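Local coordinates for protein endo-beta-mannanase (Opitutaceae bacterium TAV5, PDB 7BOB) that probably cleaves mannose units from the ends of beta-1,4-linked manno-oligosaccharides, as a homotrimeric exo-beta-1,4-mannosidase of glycoside hydrolase family 5, at residues V61-F66 against F109-K114; H248-S253 against T409-I414; G508-T513 against A560-Q565. One frame throughout, in Å; residues are numbered along the deposited sequence.

Interaction 1: V61-F66 against F109-K114; sequences VRWPDF and FWPPWK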
loop_
_atom_site.group_PDB
_atom_site.type_symbol
_atom_site.label_atom_id
_atom_site.label_comp_id
_atom_site.label_asym_id
_atom_site.label_seq_id
_atom_site.Cartn_x
_atom_site.Cartn_y
_atom_site.Cartn_z
ATOM N N VAL A 61 28.545 21.900 3.247
ATOM C CA VAL A 61 28.425 22.740 4.431
ATOM C C VAL A 61 27.348 22.102 5.300
ATOM O O VAL A 61 26.151 22.308 5.077
ATOM C CB VAL A 61 28.100 24.192 4.034
ATOM C CG1 VAL A 61 28.044 25.104 5.246
ATOM C CG2 VAL A 61 29.152 24.708 3.038
ATOM N N ARG A 62 27.755 21.259 6.245
ATOM C CA ARG A 62 26.785 20.509 7.038
ATOM C C ARG A 62 26.107 21.458 8.028
ATOM O O ARG A 62 26.746 21.958 8.967
ATOM C CB ARG A 62 27.453 19.333 7.744
ATOM C CG ARG A 62 26.455 18.269 8.158
ATOM C CD ARG A 62 27.128 17.029 8.741
ATOM N NE ARG A 62 27.866 17.328 9.966
ATOM C CZ ARG A 62 28.239 16.406 10.846
ATOM N NH1 ARG A 62 27.933 15.129 10.642
ATOM N NH2 ARG A 62 28.895 16.753 11.938
ATOM N N TRP A 63 24.812 21.705 7.795
ATOM C CA TRP A 63 24.027 22.708 8.517
ATOM C C TRP A 63 24.114 22.607 10.038
ATOM O O TRP A 63 24.333 23.646 10.679
ATOM C CB TRP A 63 22.563 22.625 8.064
ATOM C CG TRP A 63 21.729 23.813 8.415
ATOM C CD1 TRP A 63 22.125 24.929 9.093
ATOM C CD2 TRP A 63 20.344 24.011 8.088
ATOM N NE1 TRP A 63 21.071 25.806 9.217
ATOM C CE2 TRP A 63 19.967 25.264 8.609
ATOM C CE3 TRP A 63 19.386 23.243 7.415
ATOM C CZ2 TRP A 63 18.680 25.777 8.466
ATOM C CZ3 TRP A 63 18.106 23.751 7.280
ATOM C CH2 TRP A 63 17.768 25.013 7.806
ATOM N N PRO A 64 23.927 21.441 10.677
ATOM C CA PRO A 64 24.071 21.403 12.147
ATOM C C PRO A 64 25.406 21.936 12.620
ATOM O O PRO A 64 25.463 22.604 13.664
ATOM C CB PRO A 64 23.920 19.917 12.485
ATOM C CG PRO A 64 24.146 19.184 11.151
ATOM C CD PRO A 64 23.574 20.114 10.134
ATOM N N ASP A 65 26.485 21.667 11.876
ATOM C CA ASP A 65 27.794 22.155 12.294
ATOM C C ASP A 65 27.810 23.673 12.347
ATOM O O ASP A 65 28.419 24.267 13.247
ATOM C CB ASP A 65 28.877 21.654 11.331
ATOM C CG ASP A 65 29.099 20.150 11.403
ATOM O OD1 ASP A 65 29.109 19.573 12.507
ATOM O OD2 ASP A 65 29.301 19.543 10.336
ATOM N N PHE A 66 27.132 24.319 11.400
ATOM C CA PHE A 66 27.281 25.757 11.204
ATOM C C PHE A 66 26.223 26.577 11.940
ATOM O O PHE A 66 26.451 27.766 12.192
ATOM C CB PHE A 66 27.243 26.099 9.707
ATOM C CG PHE A 66 28.536 25.814 8.971
ATOM C CD1 PHE A 66 28.859 24.516 8.576
ATOM C CD2 PHE A 66 29.437 26.851 8.671
ATOM C CE1 PHE A 66 30.056 24.242 7.890
ATOM C CE2 PHE A 66 30.635 26.584 7.987
ATOM C CZ PHE A 66 30.951 25.282 7.601
ATOM N N PHE A 109 21.355 14.850 8.521
ATOM C CA PHE A 109 22.090 15.666 9.488
ATOM C C PHE A 109 21.446 17.042 9.491
ATOM O O PHE A 109 21.774 17.887 8.653
ATOM C CB PHE A 109 23.575 15.737 9.122
ATOM C CG PHE A 109 24.242 14.394 9.107
ATOM C CD1 PHE A 109 24.732 13.840 10.280
ATOM C CD2 PHE A 109 24.315 13.652 7.939
ATOM C CE1 PHE A 109 25.326 12.591 10.275
ATOM C CE2 PHE A 109 24.902 12.397 7.929
ATOM C CZ PHE A 109 25.412 11.866 9.102
ATOM N N TRP A 110 20.533 17.260 10.413
ATOM C CA TRP A 110 19.828 18.514 10.545
ATOM C C TRP A 110 20.225 19.202 11.850
ATOM O O TRP A 110 20.765 18.569 12.767
ATOM C CB TRP A 110 18.304 18.293 10.523
ATOM C CG TRP A 110 17.702 17.873 9.203
ATOM C CD1 TRP A 110 16.767 16.886 9.016
ATOM C CD2 TRP A 110 17.961 18.430 7.895
ATOM N NE1 TRP A 110 16.433 16.796 7.684
ATOM C CE2 TRP A 110 17.154 17.727 6.974
ATOM C CE3 TRP A 110 18.786 19.456 7.416
ATOM C CZ2 TRP A 110 17.154 18.014 5.598
ATOM C CZ3 TRP A 110 18.785 19.738 6.047
ATOM C CH2 TRP A 110 17.973 19.016 5.159
ATOM N N PRO A 111 19.993 20.507 11.963
ATOM C CA PRO A 111 20.269 21.179 13.236
ATOM C C PRO A 111 19.403 20.610 14.333
ATOM O O PRO A 111 18.266 20.160 14.084
ATOM C CB PRO A 111 19.929 22.648 12.943
ATOM C CG PRO A 111 20.189 22.797 11.452
ATOM C CD PRO A 111 19.724 21.454 10.862
ATOM N N PRO A 112 19.906 20.564 15.569
ATOM C CA PRO A 112 19.121 19.949 16.657
ATOM C C PRO A 112 17.806 20.658 16.938
ATOM O O PRO A 112 16.872 20.016 17.429
ATOM C CB PRO A 112 20.069 20.008 17.862
ATOM C CG PRO A 112 21.127 21.015 17.508
ATOM C CD PRO A 112 21.249 20.981 16.010
ATOM N N TRP A 113 17.691 21.944 16.602
ATOM C CA TRP A 113 16.468 22.703 16.831
ATOM C C TRP A 113 15.393 22.461 15.778
ATOM O O TRP A 113 14.323 23.080 15.851
ATOM C CB TRP A 113 16.784 24.195 16.899
ATOM C CG TRP A 113 17.770 24.665 15.878
ATOM C CD1 TRP A 113 19.131 24.788 16.034
ATOM C CD2 TRP A 113 17.481 25.108 14.543
ATOM N NE1 TRP A 113 19.691 25.292 14.893
ATOM C CE2 TRP A 113 18.704 25.494 13.958
ATOM C CE3 TRP A 113 16.307 25.233 13.798
ATOM C CZ2 TRP A 113 18.789 25.972 12.648
ATOM C CZ3 TRP A 113 16.395 25.722 12.501
ATOM C CH2 TRP A 113 17.627 26.080 11.940
ATOM N N LYS A 114 15.638 21.599 14.800
ATOM C CA LYS A 114 14.589 21.159 13.894
ATOM C C LYS A 114 14.099 19.801 14.384
ATOM O O LYS A 114 14.888 18.851 14.484
ATOM C CB LYS A 114 15.084 21.077 12.450
ATOM C CG LYS A 114 14.146 20.321 11.492
ATOM C CD LYS A 114 14.891 19.856 10.227
ATOM C CE LYS A 114 14.018 18.975 9.311
ATOM N NZ LYS A 114 13.416 17.855 10.069
#
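Asp65 OD1 is held by two donors: Arg62 NH2, 2.9 Å away on the syn lone pair and nearly straight (N-H...O 167°), and Gln35 NE2. This pairing lies at the C-terminal end of strand 56-62 in the family 5 (beta/alpha)8 barrel, where 61-66 turns into a short helix and meets loop 109-114. Arg62 grips the carboxylate side-on, its NE standing 2.7 Å from Asp65 OD2 but above the carboxylate plane. Its CD passes Phe109 CB at 3.8 Å; the bend at chi3 beyond turns the guanidinium to Asp65. NH1, outside that grip and salt-bridged to Glu32, comes within 3.5 Å of Phe109 CD1. Beyond this charged flank prolines and indoles make the contact. Pro64 lies against two backbone carbonyls, CD 3.2 Å from Phe109 O and CB touching Trp110 O. Trp63, with CG anti to the backbone N (chi1 -164°), meets three loop residues: Trp110 CZ3 lies at its edge, and Trp113 turns an edge to its face in an offset T-shaped pair, planes at 86°. Trp63 NE1 is hydrogen-bonded to Glu67 OE1 and Trp113 NE1 to Glu67 O. Over one face of Trp63, Pro111 CG makes a CH-pi contact 3.5 Å from the five-membered-ring centroid.

Interaction 2: H248-S253 against T409-I414; sequences HPVQGS and TSRRLI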
loop_
_atom_site.group_PDB
_atom_site.type_symbol
_atom_site.label_atom_id
_atom_site.label_comp_id
_atom_site.label_asym_id
_atom_site.label_seq_id
_atom_site.Cartn_x
_atom_site.Cartn_y
_atom_site.Cartn_z
ATOM N N HIS A 248 17.268 1.575 -9.347
ATOM C CA HIS A 248 16.620 2.021 -10.573
ATOM C C HIS A 248 15.343 1.221 -10.790
ATOM O O HIS A 248 15.237 0.082 -10.321
ATOM C CB HIS A 248 17.556 1.846 -11.777
ATOM C CG HIS A 248 18.878 2.513 -11.583
ATOM N ND1 HIS A 248 19.110 3.820 -11.958
ATOM C CD2 HIS A 248 20.014 2.081 -10.991
ATOM C CE1 HIS A 248 20.343 4.159 -11.628
ATOM N NE2 HIS A 248 20.914 3.123 -11.039
ATOM N N PRO A 249 14.366 1.779 -11.513
ATOM C CA PRO A 249 13.092 1.074 -11.692
ATOM C C PRO A 249 13.161 -0.090 -12.676
ATOM O O PRO A 249 12.192 -0.856 -12.753
ATOM C CB PRO A 249 12.156 2.174 -12.199
ATOM C CG PRO A 249 13.063 3.074 -12.964
ATOM C CD PRO A 249 14.351 3.103 -12.164
ATOM N N VAL A 250 14.239 -0.221 -13.450
ATOM C CA VAL A 250 14.517 -1.404 -14.260
ATOM C C VAL A 250 15.807 -2.014 -13.737
ATOM O O VAL A 250 16.819 -1.321 -13.620
ATOM C CB VAL A 250 14.651 -1.064 -15.754
ATOM C CG1 VAL A 250 14.866 -2.342 -16.563
ATOM C CG2 VAL A 250 13.430 -0.298 -16.239
ATOM N N GLN A 251 15.780 -3.302 -13.446
ATOM C CA GLN A 251 16.886 -3.968 -12.760
ATOM C C GLN A 251 17.918 -4.452 -13.783
ATOM O O GLN A 251 17.719 -5.472 -14.449
ATOM C CB GLN A 251 16.338 -5.123 -11.932
ATOM C CG GLN A 251 17.196 -5.527 -10.774
ATOM C CD GLN A 251 16.726 -4.910 -9.500
ATOM O OE1 GLN A 251 15.858 -4.022 -9.511
ATOM N NE2 GLN A 251 17.302 -5.346 -8.377
ATOM N N GLY A 252 19.026 -3.721 -13.919
ATOM C CA GLY A 252 20.138 -4.192 -14.717
ATOM C C GLY A 252 20.977 -5.211 -13.967
ATOM O O GLY A 252 20.689 -5.585 -12.834
ATOM N N SER A 253 22.059 -5.649 -14.605
ATOM C CA SER A 253 22.900 -6.707 -14.054
ATOM C C SER A 253 24.295 -6.249 -13.653
ATOM O O SER A 253 25.100 -7.083 -13.223
ATOM C CB SER A 253 22.988 -7.885 -15.027
ATOM O OG SER A 253 21.682 -8.273 -15.431
ATOM N N THR A 409 6.377 5.730 -16.318
ATOM C CA THR A 409 6.875 6.242 -17.586
ATOM C C THR A 409 8.345 5.908 -17.747
ATOM O O THR A 409 8.772 5.425 -18.807
ATOM C CB THR A 409 6.654 7.745 -17.660
ATOM O OG1 THR A 409 5.258 8.017 -17.508
ATOM C CG2 THR A 409 7.186 8.339 -18.996
ATOM N N SER A 410 9.126 6.110 -16.685
ATOM C CA SER A 410 10.572 5.979 -16.810
ATOM C C SER A 410 10.996 4.528 -16.988
ATOM O O SER A 410 12.010 4.268 -17.638
ATOM C CB SER A 410 11.268 6.596 -15.598
ATOM O OG SER A 410 11.101 5.798 -14.443
ATOM N N ARG A 411 10.253 3.574 -16.418
ATOM C CA ARG A 411 10.535 2.167 -16.697
ATOM C C ARG A 411 10.439 1.880 -18.188
ATOM O O ARG A 411 11.271 1.152 -18.744
ATOM C CB ARG A 411 9.555 1.255 -15.951
ATOM C CG ARG A 411 10.154 0.479 -14.795
ATOM C CD ARG A 411 9.058 0.073 -13.758
ATOM N NE ARG A 411 7.896 -0.548 -14.389
ATOM C CZ ARG A 411 7.842 -1.838 -14.720
ATOM N NH1 ARG A 411 8.907 -2.611 -14.464
ATOM N NH2 ARG A 411 6.742 -2.349 -15.305
ATOM N N ARG A 412 9.418 2.435 -18.845
ATOM C CA ARG A 412 9.221 2.180 -20.272
ATOM C C ARG A 412 10.260 2.912 -21.104
ATOM O O ARG A 412 10.720 2.396 -22.134
ATOM C CB ARG A 412 7.824 2.612 -20.701
ATOM C CG ARG A 412 6.686 1.861 -20.022
ATOM C CD ARG A 412 5.366 2.628 -20.176
ATOM N NE ARG A 412 4.202 1.750 -20.060
ATOM C CZ ARG A 412 3.622 1.463 -18.896
ATOM N NH1 ARG A 412 4.110 1.995 -17.765
ATOM N NH2 ARG A 412 2.559 0.649 -18.855
ATOM N N LEU A 413 10.634 4.118 -20.671
ATOM C CA LEU A 413 11.609 4.878 -21.422
ATOM C C LEU A 413 12.983 4.233 -21.303
ATOM O O LEU A 413 13.715 4.135 -22.295
ATOM C CB LEU A 413 11.618 6.326 -20.932
ATOM C CG LEU A 413 10.405 7.194 -21.285
ATOM C CD1 LEU A 413 10.542 8.572 -20.659
ATOM C CD2 LEU A 413 10.244 7.318 -22.780
ATOM N N ILE A 414 13.325 3.736 -20.108
ATOM C CA ILE A 414 14.648 3.154 -19.891
ATOM C C ILE A 414 14.856 1.956 -20.810
ATOM O O ILE A 414 15.895 1.824 -21.472
ATOM C CB ILE A 414 14.826 2.770 -18.415
ATOM C CG1 ILE A 414 15.120 4.023 -17.581
ATOM C CG2 ILE A 414 15.920 1.715 -18.263
ATOM C CD1 ILE A 414 15.036 3.809 -16.070
#
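The first torsion of Ile414 (chi1 -78°) sets CG1 anti to the carbonyl carbon and CG2 anti to the backbone N, so its two branches reach two different residues of the loop 248-253. Val250, with CG1 anti to its own N (chi1 -177°), lays CG2 against Arg411 and Ile414, whereas Arg411 lies off the staggered positions at chi1 (-109°) and its chain bends at chi3. The contact joins two domains: 248-253 belongs to the loop that follows strand 237-241 of the (beta/alpha)8 barrel, and 409-414 is part of helix 406-422, the connection in a beta-alpha-beta crossover between strands 385-389 and 427-431 of the C-terminal alpha/beta domain.

The packing is mainly apolar and divided between Pro249 and Val250. The Ile414 side chain crosses Pro249 at about a right angle, its CD1 3.8 Å from Pro249 CG, and Ile414 CG2 meets Val250 CG2 at the same 3.8 Å. Val250 CG2 also lies 3.6 Å from Arg411 O. Leu263 and Phe266 of helix 258-272 extend the patch around Ile414. Ser410 OG touches Pro249 CG but spends its polarity on Pro406 O, within its own helix.

Arg411 works here through its methylenes: its CG lies 3.7 Å from both Pro249 CB and Val250 CG2, and the guanidinium packs onward against Leu563. An alanine here would remove CG, CD and the guanidinium, and would probably loosen the seat of Pro249 and Val250 on the helix. Farther along the loop, Gln251 and Ser253 pack against Gly518 and Ala497 of a neighbouring subunit, so this domain junction lies beside the trimer interface. Pro249 O sits at the guanidinium edge, yet its closest approach is to a methylene, Arg411 CG at 3.2 Å.

Interaction 3: G508-T513 against A560-Q565; sequences GPYEFT and ASFLSQ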
loop_
_atom_site.group_PDB
_atom_site.type_symbol
_atom_site.label_atom_id
_atom_site.label_comp_id
_atom_site.label_asym_id
_atom_site.label_seq_id
_atom_site.Cartn_x
_atom_site.Cartn_y
_atom_site.Cartn_z
ATOM N N GLY A 508 10.501 -13.584 -36.097
ATOM C CA GLY A 508 10.180 -14.504 -35.034
ATOM C C GLY A 508 8.875 -14.210 -34.328
ATOM O O GLY A 508 8.147 -13.260 -34.645
ATOM N N PRO A 509 8.570 -15.041 -33.334
ATOM C CA PRO A 509 7.304 -14.947 -32.606
ATOM C C PRO A 509 7.362 -13.987 -31.418
ATOM O O PRO A 509 8.413 -13.734 -30.828
ATOM C CB PRO A 509 7.115 -16.384 -32.112
ATOM C CG PRO A 509 8.541 -16.807 -31.796
ATOM C CD PRO A 509 9.400 -16.160 -32.855
ATOM N N TYR A 510 6.184 -13.488 -31.048
ATOM C CA TYR A 510 6.045 -12.532 -29.959
ATOM C C TYR A 510 4.754 -12.799 -29.208
ATOM O O TYR A 510 3.746 -13.196 -29.800
ATOM C CB TYR A 510 6.024 -11.100 -30.471
ATOM C CG TYR A 510 7.361 -10.635 -30.938
ATOM C CD1 TYR A 510 8.273 -10.083 -30.041
ATOM C CD2 TYR A 510 7.734 -10.767 -32.277
ATOM C CE1 TYR A 510 9.530 -9.646 -30.474
ATOM C CE2 TYR A 510 8.982 -10.334 -32.719
ATOM C CZ TYR A 510 9.874 -9.777 -31.813
ATOM O OH TYR A 510 11.108 -9.359 -32.233
ATOM N N GLU A 511 4.787 -12.575 -27.901
ATOM C CA GLU A 511 3.593 -12.679 -27.074
ATOM C C GLU A 511 3.541 -11.481 -26.142
ATOM O O GLU A 511 4.482 -11.250 -25.379
ATOM C CB GLU A 511 3.579 -13.981 -26.275
ATOM C CG GLU A 511 2.397 -14.097 -25.352
ATOM C CD GLU A 511 2.487 -15.322 -24.484
ATOM O OE1 GLU A 511 2.539 -16.437 -25.048
ATOM O OE2 GLU A 511 2.531 -15.173 -23.244
ATOM N N PHE A 512 2.444 -10.728 -26.208
ATOM C CA PHE A 512 2.209 -9.566 -25.360
ATOM C C PHE A 512 1.129 -9.894 -24.337
ATOM O O PHE A 512 -0.028 -10.122 -24.708
ATOM C CB PHE A 512 1.793 -8.360 -26.199
ATOM C CG PHE A 512 2.798 -7.984 -27.231
ATOM C CD1 PHE A 512 3.961 -7.331 -26.869
ATOM C CD2 PHE A 512 2.607 -8.314 -28.556
ATOM C CE1 PHE A 512 4.909 -6.987 -27.819
ATOM C CE2 PHE A 512 3.568 -7.970 -29.517
ATOM C CZ PHE A 512 4.707 -7.308 -29.145
ATOM N N THR A 513 1.501 -9.877 -23.054
ATOM C CA THR A 513 0.566 -10.133 -21.966
ATOM C C THR A 513 0.025 -8.872 -21.312
ATOM O O THR A 513 -0.916 -8.975 -20.529
ATOM C CB THR A 513 1.228 -10.992 -20.883
ATOM O OG1 THR A 513 2.281 -10.225 -20.269
ATOM C CG2 THR A 513 1.794 -12.277 -21.484
ATOM N N ALA A 560 5.755 -2.758 -21.297
ATOM C CA ALA A 560 5.304 -3.459 -20.104
ATOM C C ALA A 560 5.380 -4.966 -20.310
ATOM O O ALA A 560 5.895 -5.693 -19.448
ATOM C CB ALA A 560 3.878 -3.029 -19.731
ATOM N N SER A 561 4.867 -5.455 -21.450
ATOM C CA SER A 561 4.956 -6.882 -21.756
ATOM C C SER A 561 6.392 -7.380 -21.678
ATOM O O SER A 561 6.674 -8.392 -21.029
ATOM C CB SER A 561 4.361 -7.191 -23.138
ATOM O OG SER A 561 3.112 -6.558 -23.367
ATOM N N PHE A 562 7.305 -6.684 -22.341
ATOM C CA PHE A 562 8.709 -7.063 -22.244
ATOM C C PHE A 562 9.194 -7.041 -20.791
ATOM O O PHE A 562 9.871 -7.975 -20.336
ATOM C CB PHE A 562 9.549 -6.129 -23.101
ATOM C CG PHE A 562 9.337 -6.299 -24.586
ATOM C CD1 PHE A 562 8.587 -7.363 -25.088
ATOM C CD2 PHE A 562 9.923 -5.416 -25.481
ATOM C CE1 PHE A 562 8.414 -7.506 -26.424
ATOM C CE2 PHE A 562 9.751 -5.558 -26.825
ATOM C CZ PHE A 562 8.987 -6.615 -27.308
ATOM N N LEU A 563 8.840 -5.987 -20.042
ATOM C CA LEU A 563 9.276 -5.899 -18.651
ATOM C C LEU A 563 8.672 -7.010 -17.799
ATOM O O LEU A 563 9.347 -7.509 -16.892
ATOM C CB LEU A 563 8.944 -4.521 -18.068
ATOM C CG LEU A 563 9.850 -3.362 -18.524
ATOM C CD1 LEU A 563 9.220 -2.026 -18.221
ATOM C CD2 LEU A 563 11.238 -3.443 -17.929
ATOM N N SER A 564 7.430 -7.447 -18.090
ATOM C CA SER A 564 6.843 -8.560 -17.339
ATOM C C SER A 564 7.572 -9.875 -17.568
ATOM O O SER A 564 7.417 -10.798 -16.763
ATOM C CB SER A 564 5.350 -8.731 -17.678
ATOM O OG SER A 564 5.171 -9.255 -18.992
ATOM N N GLN A 565 8.351 -9.998 -18.644
ATOM C CA GLN A 565 9.127 -11.204 -18.918
ATOM C C GLN A 565 10.605 -11.020 -18.605
ATOM O O GLN A 565 11.459 -11.726 -19.164
ATOM C CB GLN A 565 8.905 -11.667 -20.365
ATOM C CG GLN A 565 7.397 -11.775 -20.754
ATOM C CD GLN A 565 6.597 -12.731 -19.845
ATOM O OE1 GLN A 565 5.623 -12.334 -19.186
ATOM N NE2 GLN A 565 7.027 -13.986 -19.796
#
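Ser561 is the first residue of 560-565 to meet 508-513, the second strand of the hairpin 501-505/508-512. Helix and strand cross almost squarely, their axes 8.5 Å apart at 95°. With OG anti to the carbonyl carbon (chi1 -46°), Ser561 presents its hydroxyl at the edge of the Phe512 ring, 3.6 Å from Phe512 CB. That oxygen has two hydrogen-bond partners beyond the segments, Asp557 O and Cys514 N.

Phe562 follows and lies beside Phe512, both side chains pointing the same way. Their planes are inclined by 30° with centroids 6.0 Å apart, so the rings barely overlap; Phe512 CE1 and Phe562 CE1 meet at 3.8 Å. Tyr510 CE1 approaches Phe562 CZ more loosely, at 4.4 Å. Trp576 and Trp579 of helix 569-583 complete this aromatic cluster.

One turn after Ser561, Ser564 OG occupies the crowded position between N and carbonyl carbon and donates to Ser561 O at 2.7 Å, along a lone pair in the carbonyl plane. Ser564 OG also stands 3.3 Å from Thr513 OG1, and Gln565 comes next along the chain, beside Thr513. The chemistry thus runs from a buried aromatic side to partly exposed hydroxyls, which implies that rings supply much of the packing, while the hydrogen bond of Ser561 OG to Cys514 N fastens the helix to the chain just after the strand.

Overall arrangement
Interaction 2 is the core contact of the three, buried and nearer the centre of the chain; interactions 1 and 3 are only partly buried and lie on opposite sides of that centre, their own centres about 50 Å apart. Interaction 1 belongs wholly to the barrel and interaction 3 wholly to the C-terminal domain, while interaction 2 joins the two. Interactions 2 and 3 touch: Leu563, from the helix of interaction 3, packs on both Val250 and Arg411 and so carries the packing on from the domain junction into the C-terminal domain. Chemistry follows place: tryptophans and prolines beside a salt bridge within 61-66, aliphatic groups at the domain junction, phenyl rings and hydroxyls beyond it.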